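Local coordinates for protein phosphatidylserine synthase (Haemophilus influenzae, PDB 3HSI) that is a phosphatidylserine synthase of the phospholipase D superfamily, built from two related alpha/beta regions that probably share one active site, at residues T151-A157 and D173-T179; V275-P279 and N380-P384; D372-T378 and N393-D399. All coordinates share one frame. Numbering follows the deposited sequence.

Contact 1 (T151-A157 and D173-T179)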
ATOM      1  N   THR C 151      19.016  16.985  26.412  1.00 24.75           N
ATOM      2  CA  THR C 151      18.540  15.694  26.908  1.00 24.91           C
ATOM      3  C   THR C 151      17.524  15.031  25.954  1.00 25.16           C
ATOM      4  O   THR C 151      16.537  15.664  25.546  1.00 25.49           O
ATOM      5  CB  THR C 151      17.984  15.853  28.353  1.00 24.87           C
ATOM      6  OG1 THR C 151      19.022  16.423  29.153  1.00 25.09           O
ATOM      7  CG2 THR C 151      17.599  14.533  28.981  1.00 23.52           C
ATOM      8  N   VAL C 152      17.784  13.774  25.577  1.00 24.41           N
ATOM      9  CA  VAL C 152      16.825  12.997  24.810  1.00 22.99           C
ATOM     10  C   VAL C 152      15.978  12.098  25.726  1.00 23.13           C
ATOM     11  O   VAL C 152      16.516  11.328  26.524  1.00 22.35           O
ATOM     12  CB  VAL C 152      17.487  12.169  23.710  1.00 23.32           C
ATOM     13  CG1 VAL C 152      16.458  11.312  22.999  1.00 23.10           C
ATOM     14  CG2 VAL C 152      18.160  13.076  22.682  1.00 24.28           C
ATOM     15  N   LEU C 153      14.652  12.208  25.606  1.00 22.34           N
ATOM     16  CA  LEU C 153      13.749  11.249  26.236  1.00 22.57           C
ATOM     17  C   LEU C 153      13.108  10.451  25.106  1.00 22.26           C
ATOM     18  O   LEU C 153      12.334  10.988  24.327  1.00 22.60           O
ATOM     19  CB  LEU C 153      12.709  11.967  27.101  1.00 21.21           C
ATOM     20  CG  LEU C 153      11.811  11.126  28.018  1.00 23.06           C
ATOM     21  CD1 LEU C 153      12.627  10.260  29.003  1.00 22.01           C
ATOM     22  CD2 LEU C 153      10.822  12.009  28.820  1.00 20.08           C
ATOM     23  N   TYR C 154      13.468   9.182  25.002  1.00 22.72           N
ATOM     24  CA  TYR C 154      13.029   8.362  23.883  1.00 23.30           C
ATOM     25  C   TYR C 154      12.010   7.329  24.355  1.00 23.64           C
ATOM     26  O   TYR C 154      12.242   6.632  25.346  1.00 24.21           O
ATOM     27  CB  TYR C 154      14.223   7.685  23.206  1.00 23.03           C
ATOM     28  CG  TYR C 154      13.885   7.076  21.853  1.00 24.91           C
ATOM     29  CD1 TYR C 154      14.093   7.791  20.669  1.00 22.69           C
ATOM     30  CD2 TYR C 154      13.333   5.776  21.760  1.00 24.09           C
ATOM     31  CE1 TYR C 154      13.760   7.233  19.427  1.00 23.46           C
ATOM     32  CE2 TYR C 154      13.001   5.226  20.546  1.00 23.50           C
ATOM     33  CZ  TYR C 154      13.218   5.955  19.376  1.00 24.34           C
ATOM     34  OH  TYR C 154      12.872   5.396  18.165  1.00 24.95           O
ATOM     35  N   SER C 155      10.900   7.216  23.628  1.00 22.76           N
ATOM     36  CA  SER C 155       9.850   6.277  23.981  1.00 23.95           C
ATOM     37  C   SER C 155       8.865   6.082  22.841  1.00 23.90           C
ATOM     38  O   SER C 155       8.639   6.997  22.031  1.00 24.30           O
ATOM     39  CB  SER C 155       9.050   6.783  25.182  1.00 23.58           C
ATOM     40  OG  SER C 155       8.070   5.827  25.515  1.00 24.01           O
ATOM     41  N   GLY C 156       8.242   4.913  22.809  1.00 23.67           N
ATOM     42  CA  GLY C 156       7.185   4.658  21.811  1.00 23.82           C
ATOM     43  C   GLY C 156       5.870   5.361  22.167  1.00 23.70           C
ATOM     44  O   GLY C 156       4.936   5.360  21.373  1.00 22.43           O
ATOM     45  N   ALA C 157       5.818   5.983  23.355  1.00 23.99           N
ATOM     46  CA  ALA C 157       4.562   6.513  23.946  1.00 24.77           C
ATOM     47  C   ALA C 157       4.118   7.812  23.293  1.00 24.93           C
ATOM     48  O   ALA C 157       4.955   8.664  22.971  1.00 25.77           O
ATOM     49  CB  ALA C 157       4.745   6.751  25.433  1.00 25.36           C
ATOM     50  N   ASP C 173       4.899   1.186  28.118  1.00 22.63           N
ATOM     51  CA  ASP C 173       5.896   1.351  27.078  1.00 23.87           C
ATOM     52  C   ASP C 173       7.288   1.289  27.733  1.00 24.71           C
ATOM     53  O   ASP C 173       7.420   0.974  28.952  1.00 23.58           O
ATOM     54  CB  ASP C 173       5.650   2.686  26.312  1.00 24.61           C
ATOM     55  CG  ASP C 173       6.012   2.602  24.819  1.00 27.18           C
ATOM     56  OD1 ASP C 173       7.197   2.418  24.517  1.00 31.36           O
ATOM     57  OD2 ASP C 173       5.129   2.724  23.940  1.00 28.62           O
ATOM     58  N   ARG C 174       8.323   1.579  26.937  1.00 24.37           N
ATOM     59  CA  ARG C 174       9.675   1.717  27.462  1.00 24.72           C
ATOM     60  C   ARG C 174      10.131   3.145  27.347  1.00 24.30           C
ATOM     61  O   ARG C 174       9.681   3.854  26.472  1.00 23.64           O
ATOM     62  CB  ARG C 174      10.640   0.839  26.689  1.00 25.46           C
ATOM     63  CG  ARG C 174      10.529  -0.605  27.025  1.00 27.76           C
ATOM     64  CD  ARG C 174      11.405  -1.398  26.095  1.00 29.61           C
ATOM     65  NE  ARG C 174      12.823  -1.260  26.408  1.00 28.76           N
ATOM     66  CZ  ARG C 174      13.802  -1.400  25.517  1.00 29.12           C
ATOM     67  NH1 ARG C 174      13.527  -1.656  24.246  1.00 31.10           N
ATOM     68  NH2 ARG C 174      15.063  -1.318  25.904  1.00 30.61           N
ATOM     69  N   TYR C 175      11.018   3.582  28.246  1.00 23.67           N
ATOM     70  CA  TYR C 175      11.394   4.994  28.297  1.00 23.10           C
ATOM     71  C   TYR C 175      12.867   5.097  28.604  1.00 23.27           C
ATOM     72  O   TYR C 175      13.331   4.556  29.613  1.00 22.15           O
ATOM     73  CB  TYR C 175      10.583   5.746  29.391  1.00 23.68           C
ATOM     74  CG  TYR C 175       9.185   5.184  29.570  1.00 21.62           C
ATOM     75  CD1 TYR C 175       8.114   5.665  28.825  1.00 20.97           C
ATOM     76  CD2 TYR C 175       8.955   4.123  30.437  1.00 22.30           C
ATOM     77  CE1 TYR C 175       6.839   5.146  28.985  1.00 21.19           C
ATOM     78  CE2 TYR C 175       7.682   3.577  30.591  1.00 20.00           C
ATOM     79  CZ  TYR C 175       6.637   4.079  29.860  1.00 20.83           C
ATOM     80  OH  TYR C 175       5.396   3.503  30.013  1.00 19.87           O
ATOM     81  N   GLN C 176      13.606   5.787  27.740  1.00 22.99           N
ATOM     82  CA  GLN C 176      15.023   5.990  27.978  1.00 22.87           C
ATOM     83  C   GLN C 176      15.377   7.461  27.963  1.00 22.99           C
ATOM     84  O   GLN C 176      15.038   8.194  27.030  1.00 22.93           O
ATOM     85  CB  GLN C 176      15.877   5.240  26.974  1.00 22.34           C
ATOM     86  CG  GLN C 176      15.764   3.763  27.114  1.00 23.86           C
ATOM     87  CD  GLN C 176      14.550   3.231  26.396  1.00 23.78           C
ATOM     88  OE1 GLN C 176      14.078   3.837  25.431  1.00 28.18           O
ATOM     89  NE2 GLN C 176      14.025   2.103  26.862  1.00 22.94           N
ATOM     90  N   LYS C 177      16.071   7.872  29.009  1.00 22.63           N
ATOM     91  CA  LYS C 177      16.571   9.225  29.114  1.00 23.28           C
ATOM     92  C   LYS C 177      18.085   9.239  28.843  1.00 23.30           C
ATOM     93  O   LYS C 177      18.855   8.533  29.505  1.00 22.95           O
ATOM     94  CB  LYS C 177      16.252   9.811  30.506  1.00 23.28           C
ATOM     95  CG  LYS C 177      16.163  11.320  30.479  1.00 24.60           C
ATOM     96  CD  LYS C 177      16.820  11.960  31.650  1.00 26.35           C
ATOM     97  CE  LYS C 177      16.238  11.536  32.934  1.00 27.47           C
ATOM     98  NZ  LYS C 177      16.684  12.507  33.969  1.00 31.75           N
ATOM     99  N   ILE C 178      18.489   9.994  27.819  1.00 23.44           N
ATOM    100  CA  ILE C 178      19.890  10.133  27.462  1.00 23.62           C
ATOM    101  C   ILE C 178      20.304  11.598  27.435  1.00 24.18           C
ATOM    102  O   ILE C 178      19.825  12.398  26.622  1.00 23.31           O
ATOM    103  CB  ILE C 178      20.237   9.468  26.098  1.00 24.00           C
ATOM    104  CG1 ILE C 178      19.865   7.996  26.103  1.00 24.04           C
ATOM    105  CG2 ILE C 178      21.726   9.591  25.811  1.00 21.27           C
ATOM    106  CD1 ILE C 178      19.375   7.495  24.734  1.00 28.97           C
ATOM    107  N   THR C 179      21.184  11.925  28.358  1.00 24.36           N
ATOM    108  CA  THR C 179      21.783  13.233  28.461  1.00 26.63           C
ATOM    109  C   THR C 179      23.066  13.271  27.613  1.00 26.50           C
ATOM    110  O   THR C 179      24.114  12.790  28.032  1.00 26.86           O
ATOM    111  CB  THR C 179      22.108  13.534  29.922  1.00 27.05           C
ATOM    112  OG1 THR C 179      20.884  13.497  30.691  1.00 31.01           O
ATOM    113  CG2 THR C 179      22.712  14.912  30.038  1.00 28.99           C
TER

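Contact 2 (V275-P279 and N380-P384)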
ATOM      1  N   VAL C 275      16.115 -11.271  22.092  1.00 18.76           N
ATOM      2  CA  VAL C 275      14.900 -10.923  22.819  1.00 18.75           C
ATOM      3  C   VAL C 275      14.139  -9.902  22.003  1.00 19.10           C
ATOM      4  O   VAL C 275      14.724  -8.981  21.479  1.00 20.37           O
ATOM      5  CB  VAL C 275      15.220 -10.327  24.235  1.00 18.27           C
ATOM      6  CG1 VAL C 275      13.928 -10.014  25.005  1.00 15.87           C
ATOM      7  CG2 VAL C 275      16.096 -11.323  25.042  1.00 17.65           C
ATOM      8  N   ILE C 276      12.829 -10.044  21.927  1.00 19.80           N
ATOM      9  CA  ILE C 276      12.002  -9.130  21.153  1.00 20.46           C
ATOM     10  C   ILE C 276      10.794  -8.754  21.984  1.00 20.79           C
ATOM     11  O   ILE C 276      10.187  -9.612  22.643  1.00 20.87           O
ATOM     12  CB  ILE C 276      11.469  -9.840  19.889  1.00 20.63           C
ATOM     13  CG1 ILE C 276      12.611 -10.307  18.984  1.00 20.37           C
ATOM     14  CG2 ILE C 276      10.485  -8.937  19.129  1.00 21.26           C
ATOM     15  CD1 ILE C 276      12.124 -11.335  17.889  1.00 19.52           C
ATOM     16  N   CYS C 277      10.478  -7.464  22.002  1.00 22.06           N
ATOM     17  CA  CYS C 277       9.194  -6.972  22.509  1.00 22.64           C
ATOM     18  C   CYS C 277       8.430  -6.428  21.331  1.00 22.94           C
ATOM     19  O   CYS C 277       8.985  -5.689  20.515  1.00 22.69           O
ATOM     20  CB  CYS C 277       9.410  -5.856  23.517  1.00 22.76           C
ATOM     21  SG  CYS C 277       9.696  -6.486  25.179  1.00 27.15           S
ATOM     22  N   THR C 278       7.162  -6.789  21.231  1.00 23.25           N
ATOM     23  CA  THR C 278       6.301  -6.219  20.217  1.00 24.04           C
ATOM     24  C   THR C 278       4.912  -6.162  20.854  1.00 25.29           C
ATOM     25  O   THR C 278       4.549  -7.074  21.639  1.00 24.28           O
ATOM     26  CB  THR C 278       6.327  -7.097  18.885  1.00 23.97           C
ATOM     27  OG1 THR C 278       5.493  -6.501  17.894  1.00 25.60           O
ATOM     28  CG2 THR C 278       5.819  -8.483  19.112  1.00 24.39           C
ATOM     29  N   PRO C 279       4.120  -5.110  20.533  1.00 26.39           N
ATOM     30  CA  PRO C 279       2.746  -5.023  21.058  1.00 27.62           C
ATOM     31  C   PRO C 279       1.844  -6.167  20.594  1.00 29.11           C
ATOM     32  O   PRO C 279       1.224  -6.843  21.431  1.00 30.83           O
ATOM     33  CB  PRO C 279       2.236  -3.703  20.496  1.00 27.75           C
ATOM     34  CG  PRO C 279       3.478  -2.982  20.026  1.00 27.72           C
ATOM     35  CD  PRO C 279       4.431  -4.001  19.618  1.00 25.73           C
ATOM     36  N   ASN C 380       9.473   1.239  16.338  1.00 24.29           N
ATOM     37  CA  ASN C 380       9.053   0.279  15.287  1.00 24.61           C
ATOM     38  C   ASN C 380       8.271  -0.915  15.897  1.00 25.20           C
ATOM     39  O   ASN C 380       8.767  -1.629  16.760  1.00 24.12           O
ATOM     40  CB  ASN C 380      10.290  -0.150  14.474  1.00 23.93           C
ATOM     41  CG  ASN C 380       9.948  -0.983  13.247  1.00 23.87           C
ATOM     42  OD1 ASN C 380       9.139  -1.909  13.295  1.00 22.08           O
ATOM     43  ND2 ASN C 380      10.589  -0.663  12.145  1.00 22.41           N
ATOM     44  N   ASN C 381       7.028  -1.099  15.450  1.00 26.56           N
ATOM     45  CA  ASN C 381       6.155  -2.174  15.940  1.00 26.45           C
ATOM     46  C   ASN C 381       6.533  -3.526  15.362  1.00 26.58           C
ATOM     47  O   ASN C 381       5.885  -4.534  15.670  1.00 27.60           O
ATOM     48  CB  ASN C 381       4.682  -1.896  15.580  1.00 27.25           C
ATOM     49  CG  ASN C 381       4.078  -0.768  16.381  1.00 28.78           C
ATOM     50  OD1 ASN C 381       4.339  -0.630  17.566  1.00 34.20           O
ATOM     51  ND2 ASN C 381       3.250   0.039  15.739  1.00 29.38           N
ATOM     52  N   LEU C 382       7.567  -3.589  14.530  1.00 25.27           N
ATOM     53  CA  LEU C 382       7.957  -4.889  13.973  1.00 25.13           C
ATOM     54  C   LEU C 382       6.788  -5.578  13.264  1.00 24.99           C
ATOM     55  O   LEU C 382       6.517  -6.783  13.464  1.00 25.66           O
ATOM     56  CB  LEU C 382       8.540  -5.785  15.071  1.00 24.57           C
ATOM     57  CG  LEU C 382       9.822  -5.191  15.683  1.00 24.95           C
ATOM     58  CD1 LEU C 382      10.253  -5.942  16.963  1.00 21.58           C
ATOM     59  CD2 LEU C 382      10.925  -5.209  14.630  1.00 26.72           C
ATOM     60  N   ASN C 383       6.094  -4.804  12.429  1.00 24.77           N
ATOM     61  CA  ASN C 383       4.971  -5.318  11.627  1.00 24.30           C
ATOM     62  C   ASN C 383       5.100  -4.915  10.151  1.00 23.87           C
ATOM     63  O   ASN C 383       5.892  -4.043   9.835  1.00 24.18           O
ATOM     64  CB  ASN C 383       3.636  -4.863  12.246  1.00 24.15           C
ATOM     65  CG  ASN C 383       3.451  -3.348  12.264  1.00 26.86           C
ATOM     66  OD1 ASN C 383       4.313  -2.554  11.849  1.00 31.77           O
ATOM     67  ND2 ASN C 383       2.307  -2.937  12.754  1.00 29.42           N
ATOM     68  N   PRO C 384       4.322  -5.535   9.236  1.00 23.49           N
ATOM     69  CA  PRO C 384       4.427  -5.111   7.832  1.00 23.38           C
ATOM     70  C   PRO C 384       4.190  -3.611   7.528  1.00 24.06           C
ATOM     71  O   PRO C 384       4.808  -3.116   6.588  1.00 23.05           O
ATOM     72  CB  PRO C 384       3.365  -5.957   7.130  1.00 23.25           C
ATOM     73  CG  PRO C 384       3.313  -7.227   8.040  1.00 23.04           C
ATOM     74  CD  PRO C 384       3.366  -6.645   9.397  1.00 22.40           C
TER
HETATM   75  O   HOH W   1       4.983  -7.806  15.524  1.00 30.14           O

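Contact 3 (D372-T378 and N393-D399)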
ATOM      1  N   ASP C 372      24.439  -9.759  24.365  1.00 24.85           N
ATOM      2  CA  ASP C 372      24.689  -8.691  25.346  1.00 25.37           C
ATOM      3  C   ASP C 372      25.359  -7.487  24.681  1.00 24.70           C
ATOM      4  O   ASP C 372      26.014  -6.672  25.345  1.00 24.80           O
ATOM      5  CB  ASP C 372      25.550  -9.218  26.509  1.00 25.31           C
ATOM      6  CG  ASP C 372      26.738 -10.055  26.017  1.00 29.41           C
ATOM      7  OD1 ASP C 372      26.896 -10.229  24.760  1.00 29.67           O
ATOM      8  OD2 ASP C 372      27.515 -10.559  26.876  1.00 33.49           O
ATOM      9  N   ARG C 373      25.145  -7.363  23.377  1.00 23.80           N
ATOM     10  CA  ARG C 373      25.975  -6.548  22.501  1.00 24.25           C
ATOM     11  C   ARG C 373      25.206  -5.367  21.858  1.00 23.16           C
ATOM     12  O   ARG C 373      25.732  -4.249  21.768  1.00 22.42           O
ATOM     13  CB  ARG C 373      26.531  -7.500  21.434  1.00 24.85           C
ATOM     14  CG  ARG C 373      27.557  -6.974  20.449  1.00 29.89           C
ATOM     15  CD  ARG C 373      28.276  -8.170  19.708  1.00 35.51           C
ATOM     16  NE  ARG C 373      27.481  -8.721  18.591  1.00 41.11           N
ATOM     17  CZ  ARG C 373      26.612  -9.745  18.691  1.00 43.90           C
ATOM     18  NH1 ARG C 373      26.415 -10.353  19.857  1.00 46.24           N
ATOM     19  NH2 ARG C 373      25.938 -10.179  17.631  1.00 42.23           N
ATOM     20  N   TYR C 374      23.961  -5.615  21.437  1.00 22.56           N
ATOM     21  CA  TYR C 374      23.088  -4.565  20.881  1.00 22.17           C
ATOM     22  C   TYR C 374      21.748  -4.474  21.574  1.00 22.16           C
ATOM     23  O   TYR C 374      21.146  -5.504  21.916  1.00 22.77           O
ATOM     24  CB  TYR C 374      22.786  -4.845  19.425  1.00 22.09           C
ATOM     25  CG  TYR C 374      23.995  -4.906  18.528  1.00 23.36           C
ATOM     26  CD1 TYR C 374      24.575  -3.731  18.037  1.00 22.81           C
ATOM     27  CD2 TYR C 374      24.538  -6.125  18.163  1.00 22.14           C
ATOM     28  CE1 TYR C 374      25.662  -3.759  17.202  1.00 24.93           C
ATOM     29  CE2 TYR C 374      25.650  -6.180  17.334  1.00 25.75           C
ATOM     30  CZ  TYR C 374      26.195  -4.987  16.851  1.00 26.44           C
ATOM     31  OH  TYR C 374      27.270  -5.020  16.023  1.00 28.73           O
ATOM     32  N   ILE C 375      21.269  -3.237  21.704  1.00 21.59           N
ATOM     33  CA  ILE C 375      19.993  -2.877  22.329  1.00 21.43           C
ATOM     34  C   ILE C 375      19.400  -1.798  21.417  1.00 21.16           C
ATOM     35  O   ILE C 375      19.888  -0.670  21.364  1.00 21.30           O
ATOM     36  CB  ILE C 375      20.200  -2.263  23.784  1.00 21.40           C
ATOM     37  CG1 ILE C 375      20.928  -3.245  24.699  1.00 22.49           C
ATOM     38  CG2 ILE C 375      18.877  -1.911  24.460  1.00 20.74           C
ATOM     39  CD1 ILE C 375      22.365  -2.861  24.999  1.00 24.95           C
ATOM     40  N   LEU C 376      18.341  -2.152  20.703  1.00 21.15           N
ATOM     41  CA  LEU C 376      17.658  -1.226  19.830  1.00 20.61           C
ATOM     42  C   LEU C 376      16.442  -0.621  20.510  1.00 20.83           C
ATOM     43  O   LEU C 376      15.486  -1.344  20.880  1.00 21.12           O
ATOM     44  CB  LEU C 376      17.193  -1.945  18.565  1.00 20.27           C
ATOM     45  CG  LEU C 376      16.437  -1.076  17.563  1.00 19.72           C
ATOM     46  CD1 LEU C 376      17.329   0.073  17.100  1.00 19.44           C
ATOM     47  CD2 LEU C 376      15.930  -1.901  16.343  1.00 17.63           C
ATOM     48  N   LEU C 377      16.479   0.695  20.648  1.00 19.63           N
ATOM     49  CA  LEU C 377      15.340   1.444  21.127  1.00 20.11           C
ATOM     50  C   LEU C 377      14.642   1.954  19.893  1.00 20.99           C
ATOM     51  O   LEU C 377      15.243   2.661  19.067  1.00 21.88           O
ATOM     52  CB  LEU C 377      15.781   2.631  21.989  1.00 19.19           C
ATOM     53  CG  LEU C 377      16.924   2.371  22.970  1.00 17.84           C
ATOM     54  CD1 LEU C 377      17.392   3.691  23.647  1.00 19.98           C
ATOM     55  CD2 LEU C 377      16.581   1.313  24.000  1.00 16.35           C
ATOM     56  N   THR C 378      13.374   1.613  19.748  1.00 21.61           N
ATOM     57  CA  THR C 378      12.707   1.954  18.546  1.00 22.54           C
ATOM     58  C   THR C 378      11.236   2.136  18.791  1.00 23.56           C
ATOM     59  O   THR C 378      10.674   1.546  19.725  1.00 24.34           O
ATOM     60  CB  THR C 378      12.993   0.906  17.452  1.00 22.52           C
ATOM     61  OG1 THR C 378      12.546   1.401  16.200  1.00 22.92           O
ATOM     62  CG2 THR C 378      12.340  -0.470  17.741  1.00 22.81           C
ATOM     63  N   ASN C 393      11.989   5.558  13.452  1.00 20.87           N
ATOM     64  CA  ASN C 393      13.385   5.758  13.805  1.00 21.55           C
ATOM     65  C   ASN C 393      13.873   4.812  14.916  1.00 22.17           C
ATOM     66  O   ASN C 393      13.110   3.991  15.423  1.00 22.59           O
ATOM     67  CB  ASN C 393      13.699   7.226  14.075  1.00 19.97           C
ATOM     68  CG  ASN C 393      13.132   7.725  15.402  1.00 21.46           C
ATOM     69  OD1 ASN C 393      12.250   7.102  15.999  1.00 19.76           O
ATOM     70  ND2 ASN C 393      13.632   8.880  15.856  1.00 16.59           N
ATOM     71  N   GLY C 394      15.150   4.913  15.260  1.00 22.06           N
ATOM     72  CA  GLY C 394      15.722   4.082  16.288  1.00 21.73           C
ATOM     73  C   GLY C 394      17.026   4.622  16.841  1.00 21.71           C
ATOM     74  O   GLY C 394      17.766   5.351  16.154  1.00 21.18           O
ATOM     75  N   LEU C 395      17.291   4.284  18.100  1.00 21.09           N
ATOM     76  CA  LEU C 395      18.620   4.463  18.652  1.00 21.04           C
ATOM     77  C   LEU C 395      19.197   3.061  18.831  1.00 20.27           C
ATOM     78  O   LEU C 395      18.705   2.261  19.645  1.00 19.58           O
ATOM     79  CB  LEU C 395      18.572   5.244  19.973  1.00 21.08           C
ATOM     80  CG  LEU C 395      17.843   6.594  19.939  1.00 22.14           C
ATOM     81  CD1 LEU C 395      17.752   7.262  21.347  1.00 23.42           C
ATOM     82  CD2 LEU C 395      18.508   7.554  18.917  1.00 24.62           C
ATOM     83  N   LEU C 396      20.208   2.754  18.037  1.00 19.63           N
ATOM     84  CA  LEU C 396      20.938   1.516  18.227  1.00 20.49           C
ATOM     85  C   LEU C 396      22.064   1.732  19.210  1.00 19.93           C
ATOM     86  O   LEU C 396      23.034   2.434  18.921  1.00 20.45           O
ATOM     87  CB  LEU C 396      21.474   0.921  16.912  1.00 19.72           C
ATOM     88  CG  LEU C 396      22.215  -0.424  17.078  1.00 21.84           C
ATOM     89  CD1 LEU C 396      21.279  -1.548  17.609  1.00 21.89           C
ATOM     90  CD2 LEU C 396      22.897  -0.887  15.776  1.00 20.07           C
ATOM     91  N   ILE C 397      21.926   1.112  20.377  1.00 19.93           N
ATOM     92  CA  ILE C 397      22.997   1.104  21.359  1.00 19.92           C
ATOM     93  C   ILE C 397      23.931  -0.115  21.149  1.00 19.75           C
ATOM     94  O   ILE C 397      23.489  -1.251  21.067  1.00 18.72           O
ATOM     95  CB  ILE C 397      22.436   1.099  22.797  1.00 20.31           C
ATOM     96  CG1 ILE C 397      21.615   2.374  23.033  1.00 22.25           C
ATOM     97  CG2 ILE C 397      23.551   0.980  23.778  1.00 17.49           C
ATOM     98  CD1 ILE C 397      20.775   2.347  24.269  1.00 24.41           C
ATOM     99  N   TYR C 398      25.217   0.170  21.032  1.00 19.97           N
ATOM    100  CA  TYR C 398      26.265  -0.834  20.961  1.00 20.64           C
ATOM    101  C   TYR C 398      27.031  -0.834  22.289  1.00 20.42           C
ATOM    102  O   TYR C 398      27.601   0.190  22.691  1.00 19.46           O
ATOM    103  CB  TYR C 398      27.200  -0.485  19.815  1.00 20.99           C
ATOM    104  CG  TYR C 398      28.325  -1.474  19.575  1.00 23.53           C
ATOM    105  CD1 TYR C 398      28.085  -2.856  19.561  1.00 26.10           C
ATOM    106  CD2 TYR C 398      29.617  -1.019  19.291  1.00 24.49           C
ATOM    107  CE1 TYR C 398      29.127  -3.769  19.322  1.00 28.72           C
ATOM    108  CE2 TYR C 398      30.666  -1.912  19.050  1.00 26.38           C
ATOM    109  CZ  TYR C 398      30.409  -3.278  19.074  1.00 27.82           C
ATOM    110  OH  TYR C 398      31.420  -4.146  18.823  1.00 29.80           O
ATOM    111  N   ASP C 399      27.058  -1.999  22.929  1.00 20.24           N
ATOM    112  CA  ASP C 399      27.630  -2.168  24.255  1.00 20.72           C
ATOM    113  C   ASP C 399      28.640  -3.315  24.270  1.00 20.45           C
ATOM    114  O   ASP C 399      28.390  -4.335  24.906  1.00 19.62           O
ATOM    115  CB  ASP C 399      26.506  -2.428  25.268  1.00 20.91           C
ATOM    116  CG  ASP C 399      26.989  -2.414  26.702  1.00 22.96           C
ATOM    117  OD1 ASP C 399      28.085  -1.834  26.970  1.00 23.72           O
ATOM    118  OD2 ASP C 399      26.270  -3.007  27.555  1.00 23.55           O
TER
HETATM  119  O   HOH W   2      24.974  -5.145  27.395  1.00 23.56           O

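Contact 1 (T151-A157 and D173-T179)
One strand of this antiparallel pair, in segment 151-157, lies within the phospholipase D active-site motif; the other, in segment 173-179, pairs with it. The strand axes pass 4.6 Å apart at 166°. Val152 and Ile178 form a hydrogen-bonded pair, with Val152 N to Ile178 O and Ile178 N to Val152 O both 2.7 Å. Tyr154 and Gln176 form the next one. Here Tyr154 N donates to Gln176 O at 2.7 Å, and Gln176 N to Tyr154 O at 2.9 Å. Between them sits the non-hydrogen-bonded pair Leu153 and Lys177, where Leu153 CD1 meets Lys177 CB at 3.9 Å. In this alpha/beta fold, helix 35-48 covers the face that carries Leu153 and Tyr175, while Tyr154 and Gln176 on the other side pack against Leu377 of strand 374-378. On that other face, Val152, Tyr154, Gln176 and Ile178 are buried. Past the regular ladder, Ser155 OG donates to Arg174 O at 2.7 Å and accepts from Ala157 N at 3.1 Å, which makes an ST turn. Gly156 N makes a weak bond to Asp173 OD1 at 3.2 Å. A CB on Gly156 would clash with Asp173 OD2. That oxygen is hydrogen-bonded to His364 ND1, in the second HxK sequence of the chain. Arg174 reaches Glu411 in a salt bridge.

Contact 2 (V275-P279 and N380-P384)
This is a small, buried contact between a strand with the residues that follow it and a loop, its centre about 9 Å from the centre of the chain. Segment 275-279 begins on strand 273-277, in the sheet that also holds strands 300-306 and 367-370. Segment 380-384 belongs to the loop between strands 374-378 and 391-398. The two bury 183 Å² and meet mainly through Leu382 and Asn381. Leu382 points toward the strand, and its CD1 packs on Ile276 CG2 at 3.7 Å. Cys277 O lies 3.8 Å from the same Leu382 CD1. The polar side centres on Thr278. Its OG1 lies 3.0 Å from Asn381 O, but Tyr280 O is also within its reach and one proton cannot serve both fully. Water 1 sits 2.8 Å from Thr278 OG1 and 2.8 Å from Leu382 O, and so can link Thr278 to the loop. Pro279 CG touches Asn381 OD1 at 3.5 Å, an oxygen that accepts a hydrogen bond from Lys366. The loop has its own brace. Asn380 OD1 accepts from Leu382 N at 2.6 Å, forming an Asx turn. Leu382 has positive phi and psi (55/47), the left-handed helical region, and this bends the chain tightly after Asn381. The loop comes after strand 374-378, two strands on from Lys366. His364, Lys366 and Asp371 fit the HxKxxxxD (HKD) motif of the phospholipase D superfamily, and the bond from Lys366 NZ to Asn381 OD1 is consistent with an active-site position.

Contact 3 (D372-T378 and N393-D399)
Asp372 starts the segment, and water 2 links its O (2.8 Å) to Asp399 OD2 (2.5 Å), which also accepts from Leu404 N. Arg373 O accepts from Asp399 N at 2.9 Å. Arg373 and Tyr374 form a classic beta bulge against strand 367-370. The Tyr374 and Tyr398 rings are near-parallel (26°) but slid apart, with centroids 5.2 Å from each other. Ile375 and Ile397 exchange backbone bonds: Ile375 N to Ile397 O at 3.0 Å and Ile397 N to Ile375 O at 2.9 Å. Leu376 CB then meets Leu396 CD1 at 4.2 Å. Leu377 pairs with Leu395 (Leu377 N to Leu395 O 2.9 Å, Leu395 N to Leu377 O 2.8 Å), and its CD1 packs on Ile397 CD1 at 3.7 Å. The last pair is Thr378 with Gly394; Thr378 OG1 donates to Asn393 O at 2.8 Å. Tyr374, Leu376 and Leu396 pack on helix 258-268, while Ile375, Leu377 and Leu395 face strand 171-179. Strands 367-370 and 245-252 flank this antiparallel pair within the sheet.

In the fold
Contacts 1 and 3 belong to different sheets and touch face to face, with centres about 13 Å apart. Tyr154 OH probably hydrogen-bonds to Asn393 OD1 (2.8 Å), and Arg174 NH2 packs on Leu377 CD2 at 3.6 Å. Segment 380-384 of contact 2 follows segment 372-378 of contact 3 after Gly379. The segments of these two contacts alternate along the sequence, and their centres lie about 14 Å apart. Contacts 1 and 2 do not touch: their nearest atoms are about 5 Å apart and their centres about 17 Å. Both nevertheless reach the same HxK sequence, contact 1 at His364 and contact 2 at Lys366. This is consistent with an active site between the two halves.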